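Local coordinates for dinitrogenase iron-molybdenum cofactor biosynthesis domain-containing protein (PDB 2YX6) that binds ADP and belongs to the nitrogenase iron-molybdenum cofactor biosynthesis family, though its precise cellular role is not established, at residues Ala4-Asp9 and Arg25-Val30; Asp9-Lys14 and Tyr92-Asp97; Asp54-Ile59 and Ile77-Ser82; Tyr70-Arg75 and Val87-Tyr92. All blocks are in the same frame, centred on the assembly; numbering follows the deposited sequence.

Interaction 1. Residues Ala4-Asp9 and Arg25-Val30; sequences AIPAED and RYFVFV
Ile5 O takes two donors from the neighbouring strand: a nearly straight hydrogen bond from Val28 N (2.8 Å, 172° at the hydrogen) and a CA-H...O contact from Phe27 CA (3.4 Å). Residues 4-7 and 26-30 run antiparallel in the mixed sheet of an alpha/beta fold with strand order 3-2-1-4-5, as in the ribonuclease H-like fold. Val28 O answers with the same pattern, accepting Ile5 N and, more weakly, the CA of Ala4. The sheet buries both of its faces here. On the side of Ala4, Pro6, Phe27 and Phe29, the Phe27 ring lies under Pro6: Pro6 CA sits 3.9 Å from the ring centroid, over the face but offset toward the rim, a CH-pi contact. CG of Phe27 lies anti to the carbonyl carbon (chi1 -91°), on the side of the backbone N; further out, CE1 and CZ both touch Pro6 CB at 3.9 Å. Leu55 and Ile59 of helix 54-61 pack on the same ring. An alanine in place of Phe27 would probably leave Pro6 without its aromatic partner and open a gap beneath that helix. The other face, bearing Ile5, Ala7 and Val28, is covered by Ile95 of helix 95-103. There Ala7 CB touches Val28 CG2 at 4.1 Å, and Ile5 CD1 meets Val30 CG2 at the same distance.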
loop_
_atom_site.group_PDB
_atom_site.type_symbol
_atom_site.label_atom_id
_atom_site.label_comp_id
_atom_site.label_asym_id
_atom_site.label_seq_id
_atom_site.Cartn_x
_atom_site.Cartn_y
_atom_site.Cartn_z
ATOM N N ALA A 4 -4.904 -0.094 8.761
ATOM C CA ALA A 4 -5.907 -1.079 9.177
ATOM C C ALA A 4 -5.282 -2.497 9.241
ATOM O O ALA A 4 -4.586 -2.880 8.338
ATOM C CB ALA A 4 -7.027 -1.095 8.135
ATOM N N ILE A 5 -5.604 -3.260 10.271
ATOM C CA ILE A 5 -5.033 -4.571 10.489
ATOM C C ILE A 5 -6.113 -5.522 11.019
ATOM O O ILE A 5 -6.713 -5.249 12.028
ATOM C CB ILE A 5 -3.829 -4.554 11.473
ATOM C CG1 ILE A 5 -2.701 -3.643 10.973
ATOM C CG2 ILE A 5 -3.307 -6.004 11.692
ATOM C CD1 ILE A 5 -2.644 -2.493 11.671
ATOM N N PRO A 6 -6.320 -6.677 10.338
ATOM C CA PRO A 6 -7.327 -7.646 10.826
ATOM C C PRO A 6 -6.794 -8.342 12.078
ATOM O O PRO A 6 -5.610 -8.754 12.089
ATOM C CB PRO A 6 -7.476 -8.645 9.664
ATOM C CG PRO A 6 -6.101 -8.671 8.973
ATOM C CD PRO A 6 -5.575 -7.175 9.160
ATOM N N ALA A 7 -7.607 -8.421 13.142
ATOM C CA ALA A 7 -7.147 -8.991 14.403
ATOM C C ALA A 7 -7.816 -10.315 14.638
ATOM O O ALA A 7 -8.980 -10.499 14.265
ATOM C CB ALA A 7 -7.460 -8.063 15.556
ATOM N N GLU A 8 -7.091 -11.209 15.304
ATOM C CA GLU A 8 -7.589 -12.528 15.631
ATOM C C GLU A 8 -8.549 -12.513 16.863
ATOM O O GLU A 8 -9.447 -13.345 17.006
ATOM C CB GLU A 8 -6.383 -13.442 15.859
ATOM C CG GLU A 8 -6.725 -14.863 16.266
ATOM C CD GLU A 8 -5.503 -15.645 16.757
ATOM O OE1 GLU A 8 -4.420 -15.547 16.130
ATOM O OE2 GLU A 8 -5.624 -16.353 17.792
ATOM N N ASP A 9 -8.356 -11.536 17.733
ATOM C CA ASP A 9 -8.994 -11.436 19.032
ATOM C C ASP A 9 -9.454 -10.009 19.124
ATOM O O ASP A 9 -9.055 -9.191 18.303
ATOM C CB ASP A 9 -7.911 -11.616 20.114
ATOM C CG ASP A 9 -7.373 -13.016 20.180
ATOM O OD1 ASP A 9 -8.036 -13.963 19.678
ATOM O OD2 ASP A 9 -6.267 -13.193 20.751
ATOM N N ARG A 25 -13.057 -10.805 12.598
ATOM C CA ARG A 25 -14.194 -10.124 13.226
ATOM C C ARG A 25 -13.810 -8.870 13.996
ATOM O O ARG A 25 -14.680 -8.126 14.435
ATOM C CB ARG A 25 -15.031 -11.089 14.078
ATOM C CG ARG A 25 -15.900 -12.158 13.218
ATOM C CD ARG A 25 -17.255 -11.645 12.527
ATOM N NE ARG A 25 -17.008 -10.920 11.263
ATOM C CZ ARG A 25 -16.907 -11.473 10.034
ATOM N NH1 ARG A 25 -16.640 -10.692 8.976
ATOM N NH2 ARG A 25 -17.069 -12.793 9.829
ATOM N N TYR A 26 -12.505 -8.624 14.117
ATOM C CA TYR A 26 -11.997 -7.393 14.707
ATOM C C TYR A 26 -10.942 -6.775 13.817
ATOM O O TYR A 26 -10.184 -7.462 13.177
ATOM C CB TYR A 26 -11.366 -7.723 16.050
ATOM C CG TYR A 26 -12.349 -8.356 17.081
ATOM C CD1 TYR A 26 -13.231 -7.571 17.807
ATOM C CD2 TYR A 26 -12.370 -9.720 17.291
ATOM C CE1 TYR A 26 -14.132 -8.124 18.734
ATOM C CE2 TYR A 26 -13.272 -10.314 18.219
ATOM C CZ TYR A 26 -14.149 -9.500 18.936
ATOM O OH TYR A 26 -15.001 -10.067 19.877
ATOM N N PHE A 27 -10.881 -5.456 13.798
ATOM C CA PHE A 27 -9.892 -4.734 13.030
ATOM C C PHE A 27 -9.294 -3.722 13.957
ATOM O O PHE A 27 -9.988 -3.143 14.793
ATOM C CB PHE A 27 -10.501 -4.028 11.827
ATOM C CG PHE A 27 -10.505 -4.875 10.575
ATOM C CD1 PHE A 27 -9.483 -4.741 9.623
ATOM C CD2 PHE A 27 -11.454 -5.871 10.397
ATOM C CE1 PHE A 27 -9.461 -5.553 8.495
ATOM C CE2 PHE A 27 -11.420 -6.710 9.256
ATOM C CZ PHE A 27 -10.464 -6.531 8.327
ATOM N N VAL A 28 -8.016 -3.467 13.763
ATOM C CA VAL A 28 -7.298 -2.395 14.469
ATOM C C VAL A 28 -6.855 -1.310 13.484
ATOM O O VAL A 28 -6.254 -1.594 12.477
ATOM C CB VAL A 28 -6.035 -3.000 15.168
ATOM C CG1 VAL A 28 -5.201 -1.939 15.876
ATOM C CG2 VAL A 28 -6.415 -4.119 16.092
ATOM N N PHE A 29 -7.162 -0.058 13.793
ATOM C CA PHE A 29 -6.868 1.112 12.963
ATOM C C PHE A 29 -5.824 1.889 13.734
ATOM O O PHE A 29 -6.028 2.243 14.907
ATOM C CB PHE A 29 -8.144 1.962 12.735
ATOM C CG PHE A 29 -9.161 1.272 11.932
ATOM C CD1 PHE A 29 -9.087 1.306 10.544
ATOM C CD2 PHE A 29 -10.124 0.484 12.531
ATOM C CE1 PHE A 29 -10.029 0.625 9.754
ATOM C CE2 PHE A 29 -11.077 -0.215 11.738
ATOM C CZ PHE A 29 -11.027 -0.099 10.346
ATOM N N VAL A 30 -4.700 2.126 13.096
ATOM C CA VAL A 30 -3.600 2.769 13.804
ATOM C C VAL A 30 -3.212 4.031 13.076
ATOM O O VAL A 30 -2.824 3.968 11.860
ATOM C CB VAL A 30 -2.320 1.872 13.827
ATOM C CG1 VAL A 30 -1.203 2.654 14.606
ATOM C CG2 VAL A 30 -2.622 0.503 14.498
#

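Interaction 2. Residues Asp9-Lys14 and Tyr92-Asp97; sequences DDRGIK and YGRISD
Ile13 and Ser96 make the close part of this contact. Ser96 N donates to Ile13 O (2.8 Å), lying in the carbonyl plane on a lone pair, although the bond is bent to 135° at the hydrogen. Ser96 CB presses on the same oxygen at 3.2 Å. Beside it Ile95 turns toward the loop, its CB against Ile13 CA and its CD1 4.0 Å from Gly12 O, while its side chain also packs on Ile5 and Ala7 in the sheet. On the looser, more exposed side Arg11, Lys14 and Arg94 come together. Arg94, extended from CG to NE, runs alongside Lys14, pointing the same way; its NH2 lies 3.4 Å from Lys14 CG. Lys14 O sits above one face of the Arg94 guanidinium, too poorly angled to accept a bond from it, and instead takes a weak one from Arg11 NH1. The two guanidinium planes stand 77° apart with Arg11 NH1 and Arg94 NH1 at 3.3 Å, a proximity of like charges that is probably mildly repulsive. The backbone of Ser15 bonds that of Ile95; the whole is a helix N-terminus, with Arg94 as N-cap of helix 95-103, where the first-turn N-H of Ser96 is met by a loop carbonyl.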
loop_
_atom_site.group_PDB
_atom_site.type_symbol
_atom_site.label_atom_id
_atom_site.label_comp_id
_atom_site.label_asym_id
_atom_site.label_seq_id
_atom_site.Cartn_x
_atom_site.Cartn_y
_atom_site.Cartn_z
ATOM N N ASP A 9 -8.356 -11.536 17.733
ATOM C CA ASP A 9 -8.994 -11.436 19.032
ATOM C C ASP A 9 -9.454 -10.009 19.124
ATOM O O ASP A 9 -9.055 -9.191 18.303
ATOM C CB ASP A 9 -7.911 -11.616 20.114
ATOM C CG ASP A 9 -7.373 -13.016 20.180
ATOM O OD1 ASP A 9 -8.036 -13.963 19.678
ATOM O OD2 ASP A 9 -6.267 -13.193 20.751
ATOM N N ASP A 10 -10.209 -9.665 20.158
ATOM C CA ASP A 10 -10.444 -8.241 20.443
ATOM C C ASP A 10 -9.377 -7.623 21.331
ATOM O O ASP A 10 -9.615 -6.613 21.977
ATOM C CB ASP A 10 -11.819 -7.997 21.071
ATOM C CG ASP A 10 -12.104 -8.910 22.273
ATOM O OD1 ASP A 10 -11.500 -10.027 22.363
ATOM O OD2 ASP A 10 -12.961 -8.491 23.121
ATOM N N ARG A 11 -8.171 -8.176 21.304
ATOM C CA ARG A 11 -7.086 -7.651 22.139
ATOM C C ARG A 11 -6.313 -6.411 21.644
ATOM O O ARG A 11 -5.274 -6.087 22.216
ATOM C CB ARG A 11 -6.121 -8.793 22.510
ATOM C CG ARG A 11 -6.323 -9.289 23.917
ATOM C CD ARG A 11 -5.766 -10.690 24.175
ATOM N NE ARG A 11 -4.389 -10.904 23.683
ATOM C CZ ARG A 11 -3.261 -10.890 24.422
ATOM N NH1 ARG A 11 -2.109 -11.131 23.816
ATOM N NH2 ARG A 11 -3.249 -10.640 25.741
ATOM N N GLY A 12 -6.801 -5.722 20.598
ATOM C CA GLY A 12 -6.145 -4.494 20.085
ATOM C C GLY A 12 -4.718 -4.749 19.602
ATOM O O GLY A 12 -4.450 -5.776 18.947
ATOM N N ILE A 13 -3.795 -3.849 19.954
ATOM C CA ILE A 13 -2.407 -4.040 19.576
ATOM C C ILE A 13 -1.675 -5.220 20.262
ATOM O O ILE A 13 -0.516 -5.511 19.919
ATOM C CB ILE A 13 -1.605 -2.761 19.784
ATOM C CG1 ILE A 13 -1.484 -2.488 21.277
ATOM C CG2 ILE A 13 -2.203 -1.687 18.947
ATOM C CD1 ILE A 13 -0.435 -1.520 21.649
ATOM N N LYS A 14 -2.362 -5.904 21.183
ATOM C CA LYS A 14 -1.848 -7.138 21.757
ATOM C C LYS A 14 -2.376 -8.413 21.061
ATOM O O LYS A 14 -1.968 -9.550 21.443
ATOM C CB LYS A 14 -2.084 -7.214 23.247
ATOM C CG LYS A 14 -1.420 -6.086 24.042
ATOM C CD LYS A 14 -1.712 -6.269 25.520
ATOM C CE LYS A 14 -1.089 -5.278 26.459
ATOM N NZ LYS A 14 -1.435 -5.744 27.880
ATOM N N TYR A 92 2.494 -11.211 9.795
ATOM C CA TYR A 92 1.978 -12.030 10.909
ATOM C C TYR A 92 2.590 -11.545 12.191
ATOM O O TYR A 92 3.600 -10.820 12.165
ATOM C CB TYR A 92 2.411 -13.487 10.708
ATOM C CG TYR A 92 3.894 -13.622 10.601
ATOM C CD1 TYR A 92 4.536 -13.367 9.414
ATOM C CD2 TYR A 92 4.666 -13.988 11.698
ATOM C CE1 TYR A 92 5.900 -13.493 9.315
ATOM C CE2 TYR A 92 6.060 -14.101 11.602
ATOM C CZ TYR A 92 6.643 -13.864 10.406
ATOM O OH TYR A 92 7.997 -13.920 10.271
ATOM N N GLY A 93 2.021 -12.013 13.305
ATOM C CA GLY A 93 2.560 -11.763 14.625
ATOM C C GLY A 93 1.733 -10.770 15.417
ATOM O O GLY A 93 0.613 -10.387 14.988
ATOM N N ARG A 94 2.323 -10.283 16.523
ATOM C CA ARG A 94 1.584 -9.383 17.429
ATOM C C ARG A 94 1.483 -8.069 16.728
ATOM O O ARG A 94 2.462 -7.570 16.177
ATOM C CB ARG A 94 2.331 -9.119 18.728
ATOM C CG ARG A 94 1.469 -8.714 19.885
ATOM C CD ARG A 94 2.380 -8.572 21.040
ATOM N NE ARG A 94 1.801 -8.270 22.352
ATOM C CZ ARG A 94 1.207 -9.120 23.193
ATOM N NH1 ARG A 94 0.964 -10.407 22.886
ATOM N NH2 ARG A 94 0.822 -8.657 24.381
ATOM N N ILE A 95 0.335 -7.455 16.841
ATOM C CA ILE A 95 0.100 -6.263 16.053
ATOM C C ILE A 95 0.995 -5.135 16.520
ATOM O O ILE A 95 1.540 -4.388 15.698
ATOM C CB ILE A 95 -1.392 -5.913 16.019
ATOM C CG1 ILE A 95 -2.121 -6.960 15.127
ATOM C CG2 ILE A 95 -1.533 -4.444 15.569
ATOM C CD1 ILE A 95 -3.757 -6.964 15.162
ATOM N N SER A 96 1.255 -5.058 17.816
ATOM C CA SER A 96 2.206 -4.041 18.348
ATOM C C SER A 96 3.585 -4.145 17.677
ATOM O O SER A 96 4.191 -3.128 17.366
ATOM C CB SER A 96 2.363 -4.162 19.874
ATOM O OG SER A 96 2.985 -5.413 20.230
ATOM N N ASP A 97 4.070 -5.375 17.474
ATOM C CA ASP A 97 5.373 -5.623 16.841
ATOM C C ASP A 97 5.368 -5.275 15.373
ATOM O O ASP A 97 6.331 -4.748 14.838
ATOM C CB ASP A 97 5.795 -7.070 16.985
ATOM C CG ASP A 97 6.204 -7.451 18.408
ATOM O OD1 ASP A 97 6.273 -6.568 19.277
ATOM O OD2 ASP A 97 6.410 -8.667 18.666
#

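Interaction 3. Residues Asp54-Ile59 and Ile77-Ser82; sequences DLPNFI and IEYFNS
Pro56 makes the first and broadest contact, fitting between two aromatic side chains of helix 77-82. Its CB stands over one face of the Phe80 ring, 4.2 Å from the centroid and offset toward the rim in a CH-pi contact, while the same atom touches Tyr79 CD2 at 3.7 Å. The Tyr79 and Phe80 side chains each cross that of Pro56 at about a right angle. One residue on, Asn57 reaches the Tyr79 ring at its edge, with amide and ring planes 85° apart; its ND2 is 3.9 Å from Tyr79 OH, a loose approach and not a bond. Tyr79 holds CG anti to its backbone N (chi1 -159°). About one turn after Pro56, Ile59 puts CB in the plane of the Phe80 ring, 3.7 Å from CE2 at its edge. Phe80 therefore meets Pro56 by its face and Ile59 by its rim, and it also packs on Val67 of the sheet. An alanine here would probably open a gap between the helices and leave Pro56 CB and Ile59 CB without their aromatic partner. The segment axes pass 9.5 Å apart at 38°, two roughly parallel helices lying side by side on one face of the central sheet, as in three-layer alpha/beta folds.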
loop_
_atom_site.group_PDB
_atom_site.type_symbol
_atom_site.label_atom_id
_atom_site.label_comp_id
_atom_site.label_asym_id
_atom_site.label_seq_id
_atom_site.Cartn_x
_atom_site.Cartn_y
_atom_site.Cartn_z
ATOM N N ASP A 54 -18.210 -5.318 1.006
ATOM C CA ASP A 54 -18.494 -4.835 2.362
ATOM C C ASP A 54 -17.240 -4.457 3.138
ATOM O O ASP A 54 -17.090 -3.320 3.492
ATOM C CB ASP A 54 -19.248 -5.865 3.150
ATOM C CG ASP A 54 -20.532 -6.269 2.494
ATOM O OD1 ASP A 54 -21.318 -5.365 2.076
ATOM O OD2 ASP A 54 -20.739 -7.513 2.407
ATOM N N LEU A 55 -16.362 -5.434 3.371
ATOM C CA LEU A 55 -15.117 -5.222 4.089
ATOM C C LEU A 55 -14.264 -4.118 3.579
ATOM O O LEU A 55 -13.881 -3.279 4.368
ATOM C CB LEU A 55 -14.318 -6.508 4.185
ATOM C CG LEU A 55 -14.617 -7.293 5.462
ATOM C CD1 LEU A 55 -13.722 -8.531 5.626
ATOM C CD2 LEU A 55 -14.478 -6.344 6.677
ATOM N N PRO A 56 -13.954 -4.083 2.269
ATOM C CA PRO A 56 -13.179 -2.944 1.765
ATOM C C PRO A 56 -13.788 -1.598 2.023
ATOM O O PRO A 56 -13.080 -0.621 2.338
ATOM C CB PRO A 56 -13.111 -3.219 0.269
ATOM C CG PRO A 56 -13.040 -4.752 0.227
ATOM C CD PRO A 56 -14.126 -5.116 1.212
ATOM N N ASN A 57 -15.108 -1.546 1.889
ATOM C CA ASN A 57 -15.829 -0.313 2.064
ATOM C C ASN A 57 -15.820 0.005 3.529
ATOM O O ASN A 57 -15.711 1.133 3.899
ATOM C CB ASN A 57 -17.270 -0.461 1.543
ATOM C CG ASN A 57 -17.402 -0.153 0.025
ATOM O OD1 ASN A 57 -16.614 0.604 -0.565
ATOM N ND2 ASN A 57 -18.454 -0.674 -0.572
ATOM N N PHE A 58 -15.941 -1.001 4.361
ATOM C CA PHE A 58 -15.793 -0.825 5.808
ATOM C C PHE A 58 -14.474 -0.138 6.130
ATOM O O PHE A 58 -14.440 0.891 6.804
ATOM C CB PHE A 58 -15.865 -2.203 6.465
ATOM C CG PHE A 58 -15.622 -2.190 7.929
ATOM C CD1 PHE A 58 -16.553 -1.674 8.776
ATOM C CD2 PHE A 58 -14.406 -2.640 8.453
ATOM C CE1 PHE A 58 -16.323 -1.637 10.154
ATOM C CE2 PHE A 58 -14.167 -2.603 9.799
ATOM C CZ PHE A 58 -15.146 -2.095 10.667
ATOM N N ILE A 59 -13.381 -0.676 5.575
ATOM C CA ILE A 59 -12.034 -0.096 5.792
ATOM C C ILE A 59 -11.921 1.354 5.271
ATOM O O ILE A 59 -11.549 2.251 6.020
ATOM C CB ILE A 59 -10.951 -1.068 5.241
ATOM C CG1 ILE A 59 -11.028 -2.386 6.000
ATOM C CG2 ILE A 59 -9.589 -0.482 5.342
ATOM C CD1 ILE A 59 -10.843 -2.203 7.552
ATOM N N ILE A 77 -8.009 -7.708 -2.662
ATOM C CA ILE A 77 -6.864 -6.832 -2.946
ATOM C C ILE A 77 -7.259 -5.928 -4.082
ATOM O O ILE A 77 -7.112 -4.734 -3.992
ATOM C CB ILE A 77 -5.544 -7.635 -3.413
ATOM C CG1 ILE A 77 -4.857 -8.337 -2.229
ATOM C CG2 ILE A 77 -4.512 -6.679 -4.017
ATOM C CD1 ILE A 77 -3.854 -9.451 -2.606
ATOM N N GLU A 78 -7.757 -6.503 -5.173
ATOM C CA GLU A 78 -8.115 -5.650 -6.325
ATOM C C GLU A 78 -9.219 -4.613 -5.974
ATOM O O GLU A 78 -9.155 -3.425 -6.355
ATOM C CB GLU A 78 -8.565 -6.528 -7.491
ATOM C CG GLU A 78 -7.414 -7.244 -8.136
ATOM C CD GLU A 78 -7.894 -8.334 -9.075
ATOM O OE1 GLU A 78 -9.071 -8.709 -9.008
ATOM O OE2 GLU A 78 -7.096 -8.805 -9.889
ATOM N N TYR A 79 -10.188 -5.064 -5.199
ATOM C CA TYR A 79 -11.271 -4.212 -4.753
ATOM C C TYR A 79 -10.697 -3.051 -3.875
ATOM O O TYR A 79 -11.073 -1.908 -4.047
ATOM C CB TYR A 79 -12.340 -5.048 -4.033
ATOM C CG TYR A 79 -13.687 -4.386 -3.982
ATOM C CD1 TYR A 79 -14.781 -4.957 -4.613
ATOM C CD2 TYR A 79 -13.870 -3.173 -3.319
ATOM C CE1 TYR A 79 -16.051 -4.339 -4.587
ATOM C CE2 TYR A 79 -15.122 -2.549 -3.255
ATOM C CZ TYR A 79 -16.209 -3.136 -3.906
ATOM O OH TYR A 79 -17.459 -2.528 -3.857
ATOM N N PHE A 80 -9.711 -3.364 -3.028
ATOM C CA PHE A 80 -9.037 -2.385 -2.181
ATOM C C PHE A 80 -8.328 -1.362 -3.054
ATOM O O PHE A 80 -8.455 -0.133 -2.870
ATOM C CB PHE A 80 -8.041 -3.054 -1.223
ATOM C CG PHE A 80 -8.617 -3.450 0.134
ATOM C CD1 PHE A 80 -8.639 -4.783 0.537
ATOM C CD2 PHE A 80 -9.133 -2.508 0.992
ATOM C CE1 PHE A 80 -9.155 -5.147 1.756
ATOM C CE2 PHE A 80 -9.650 -2.846 2.234
ATOM C CZ PHE A 80 -9.683 -4.152 2.626
ATOM N N ASN A 81 -7.605 -1.878 -4.036
ATOM C CA ASN A 81 -6.859 -1.092 -4.941
ATOM C C ASN A 81 -7.748 -0.140 -5.748
ATOM O O ASN A 81 -7.384 1.019 -5.978
ATOM C CB ASN A 81 -6.075 -2.052 -5.844
ATOM C CG ASN A 81 -4.817 -2.624 -5.152
ATOM O OD1 ASN A 81 -4.510 -2.327 -3.978
ATOM N ND2 ASN A 81 -4.118 -3.477 -5.880
ATOM N N SER A 82 -8.946 -0.591 -6.099
ATOM C CA SER A 82 -9.856 0.228 -6.872
ATOM C C SER A 82 -10.325 1.401 -6.002
ATOM O O SER A 82 -10.709 2.448 -6.535
ATOM C CB SER A 82 -11.028 -0.603 -7.386
ATOM O OG SER A 82 -11.966 -0.813 -6.325
#

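Interaction 4. Residues Tyr70-Arg75 and Val87-Tyr92; sequences YGIGRR and VVTGVY
Ile72 and Val87 reach toward each other tip to tip, Ile72 CD1 meeting Val87 CG1 at 4.0 Å. Ile72 holds CG1 anti to the backbone N (chi1 171°), and an extended chi2 carries CD1 on to Val87; CG2 is left in the crowded position between N and the carbonyl carbon. The Ile72 and Thr89 side chains cross at about a right angle and pack closely, their CG2 atoms 3.5 Å apart. Tyr70 is placed quite differently. Its ring presents an edge to Val91 O, which lies in the ring plane 3.5 Å from CD2, and the same CD2 touches Tyr92 CB at 4.0 Å. Its hydroxyl is hydrogen-bonded to Asp110, and Lys19 makes a cation-pi contact with the ring. The backbones are joined by a bond from Gly90 N to Tyr70 O, 2.9 Å and almost straight at 177°, set on a lone pair of the carbonyl. Gly90 has a positive phi, 81°, where the chain turns away from the strand. Val87 is one of the residues that bind ADP in a structure of this protein. The contact closes the beta-alpha-beta unit of strand 66-68, helix 74-82 and strand 86-88: Ile72 packs on Phe80 of the helix, and Ile77 lies against Thr89.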
loop_
_atom_site.group_PDB
_atom_site.type_symbol
_atom_site.label_atom_id
_atom_site.label_comp_id
_atom_site.label_asym_id
_atom_site.label_seq_id
_atom_site.Cartn_x
_atom_site.Cartn_y
_atom_site.Cartn_z
ATOM N N TYR A 70 -2.133 -10.947 6.598
ATOM C CA TYR A 70 -1.447 -12.197 6.329
ATOM C C TYR A 70 -1.965 -12.682 4.966
ATOM O O TYR A 70 -1.419 -12.346 3.919
ATOM C CB TYR A 70 -1.713 -13.213 7.451
ATOM C CG TYR A 70 -0.902 -14.496 7.234
ATOM C CD1 TYR A 70 -1.521 -15.693 6.915
ATOM C CD2 TYR A 70 0.490 -14.474 7.303
ATOM C CE1 TYR A 70 -0.762 -16.868 6.650
ATOM C CE2 TYR A 70 1.255 -15.627 7.080
ATOM C CZ TYR A 70 0.609 -16.851 6.768
ATOM O OH TYR A 70 1.380 -18.023 6.537
ATOM N N GLY A 71 -3.086 -13.385 4.998
ATOM C CA GLY A 71 -3.736 -13.870 3.789
ATOM C C GLY A 71 -4.979 -13.049 3.432
ATOM O O GLY A 71 -5.716 -12.571 4.289
ATOM N N ILE A 72 -5.207 -12.886 2.138
ATOM C CA ILE A 72 -6.352 -12.146 1.663
ATOM C C ILE A 72 -6.478 -12.539 0.226
ATOM O O ILE A 72 -5.474 -12.904 -0.402
ATOM C CB ILE A 72 -6.117 -10.619 1.857
ATOM C CG1 ILE A 72 -7.227 -9.816 1.140
ATOM C CG2 ILE A 72 -4.689 -10.281 1.420
ATOM C CD1 ILE A 72 -7.122 -8.332 1.274
ATOM N N GLY A 73 -7.698 -12.570 -0.292
ATOM C CA GLY A 73 -7.914 -13.014 -1.665
ATOM C C GLY A 73 -7.543 -11.978 -2.690
ATOM O O GLY A 73 -7.554 -10.788 -2.424
ATOM N N ARG A 74 -7.244 -12.432 -3.887
ATOM C CA ARG A 74 -6.879 -11.546 -4.992
ATOM C C ARG A 74 -7.955 -10.533 -5.327
ATOM O O ARG A 74 -7.672 -9.366 -5.587
ATOM C CB ARG A 74 -6.591 -12.378 -6.224
ATOM C CG ARG A 74 -5.735 -11.694 -7.222
ATOM C CD ARG A 74 -6.316 -11.767 -8.643
ATOM N NE ARG A 74 -6.908 -13.059 -8.978
ATOM C CZ ARG A 74 -6.242 -14.189 -9.266
ATOM N NH1 ARG A 74 -4.916 -14.244 -9.223
ATOM N NH2 ARG A 74 -6.928 -15.287 -9.590
ATOM N N ARG A 75 -9.199 -11.009 -5.358
ATOM C CA ARG A 75 -10.353 -10.163 -5.597
ATOM C C ARG A 75 -10.475 -9.033 -4.572
ATOM O O ARG A 75 -10.784 -7.904 -4.972
ATOM C CB ARG A 75 -11.621 -11.018 -5.571
ATOM C CG ARG A 75 -12.860 -10.279 -5.992
ATOM C CD ARG A 75 -12.788 -9.850 -7.460
ATOM N NE ARG A 75 -13.731 -8.750 -7.772
ATOM C CZ ARG A 75 -13.469 -7.438 -7.634
ATOM N NH1 ARG A 75 -14.397 -6.532 -7.960
ATOM N NH2 ARG A 75 -12.305 -7.014 -7.162
ATOM N N VAL A 87 -2.535 -2.755 -0.075
ATOM C CA VAL A 87 -2.632 -3.895 0.824
ATOM C C VAL A 87 -1.216 -4.487 0.929
ATOM O O VAL A 87 -0.542 -4.632 -0.104
ATOM C CB VAL A 87 -3.653 -4.985 0.246
ATOM C CG1 VAL A 87 -3.710 -6.336 1.129
ATOM C CG2 VAL A 87 -5.053 -4.427 0.043
ATOM N N VAL A 88 -0.787 -4.862 2.133
ATOM C CA VAL A 88 0.449 -5.627 2.330
ATOM C C VAL A 88 0.067 -7.033 2.829
ATOM O O VAL A 88 -0.713 -7.152 3.798
ATOM C CB VAL A 88 1.407 -4.956 3.388
ATOM C CG1 VAL A 88 2.730 -5.790 3.521
ATOM C CG2 VAL A 88 1.715 -3.529 2.985
ATOM N N THR A 89 0.556 -8.067 2.121
ATOM C CA THR A 89 0.262 -9.474 2.440
ATOM C C THR A 89 1.471 -10.123 3.053
ATOM O O THR A 89 2.558 -9.585 2.958
ATOM C CB THR A 89 -0.126 -10.279 1.173
ATOM O OG1 THR A 89 0.985 -10.316 0.258
ATOM C CG2 THR A 89 -1.335 -9.638 0.496
ATOM N N GLY A 90 1.268 -11.263 3.727
ATOM C CA GLY A 90 2.372 -11.974 4.422
ATOM C C GLY A 90 2.793 -11.473 5.808
ATOM O O GLY A 90 3.753 -11.941 6.373
ATOM N N VAL A 91 2.033 -10.546 6.375
ATOM C CA VAL A 91 2.335 -9.978 7.693
ATOM C C VAL A 91 1.727 -10.868 8.771
ATOM O O VAL A 91 0.578 -11.232 8.706
ATOM C CB VAL A 91 1.797 -8.510 7.800
ATOM C CG1 VAL A 91 2.227 -7.885 9.086
ATOM C CG2 VAL A 91 2.296 -7.674 6.613
ATOM N N TYR A 92 2.494 -11.211 9.795
ATOM C CA TYR A 92 1.978 -12.030 10.909
ATOM C C TYR A 92 2.590 -11.545 12.191
ATOM O O TYR A 92 3.600 -10.820 12.165
ATOM C CB TYR A 92 2.411 -13.487 10.708
ATOM C CG TYR A 92 3.894 -13.622 10.601
ATOM C CD1 TYR A 92 4.536 -13.367 9.414
ATOM C CD2 TYR A 92 4.666 -13.988 11.698
ATOM C CE1 TYR A 92 5.900 -13.493 9.315
ATOM C CE2 TYR A 92 6.060 -14.101 11.602
ATOM C CZ TYR A 92 6.643 -13.864 10.406
ATOM O OH TYR A 92 7.997 -13.920 10.271
#

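The four contacts are built in and around one sheet. Interaction 1 joins two of its strands; interaction 2 lies over the face carrying Ile5 and Ala7, with Ile95 CD1 3.6 Å from Ile5 CG2, and interaction 3 over the face carrying Phe27 and Phe29, with Ile59 CD1 3.5 Å from Phe29 CZ. Interactions 2 and 3 are thus about 22 Å apart between centres, on opposite sides of the chain's centre. Interaction 3 continues into interaction 4 through Phe80 CB, 3.5 Å from Val87 CG2. Asn81 and Val87, about 5 Å apart between side chains, bind ADP in a structure of this protein, so interactions 3 and 4 adjoin that site, near the second subunit.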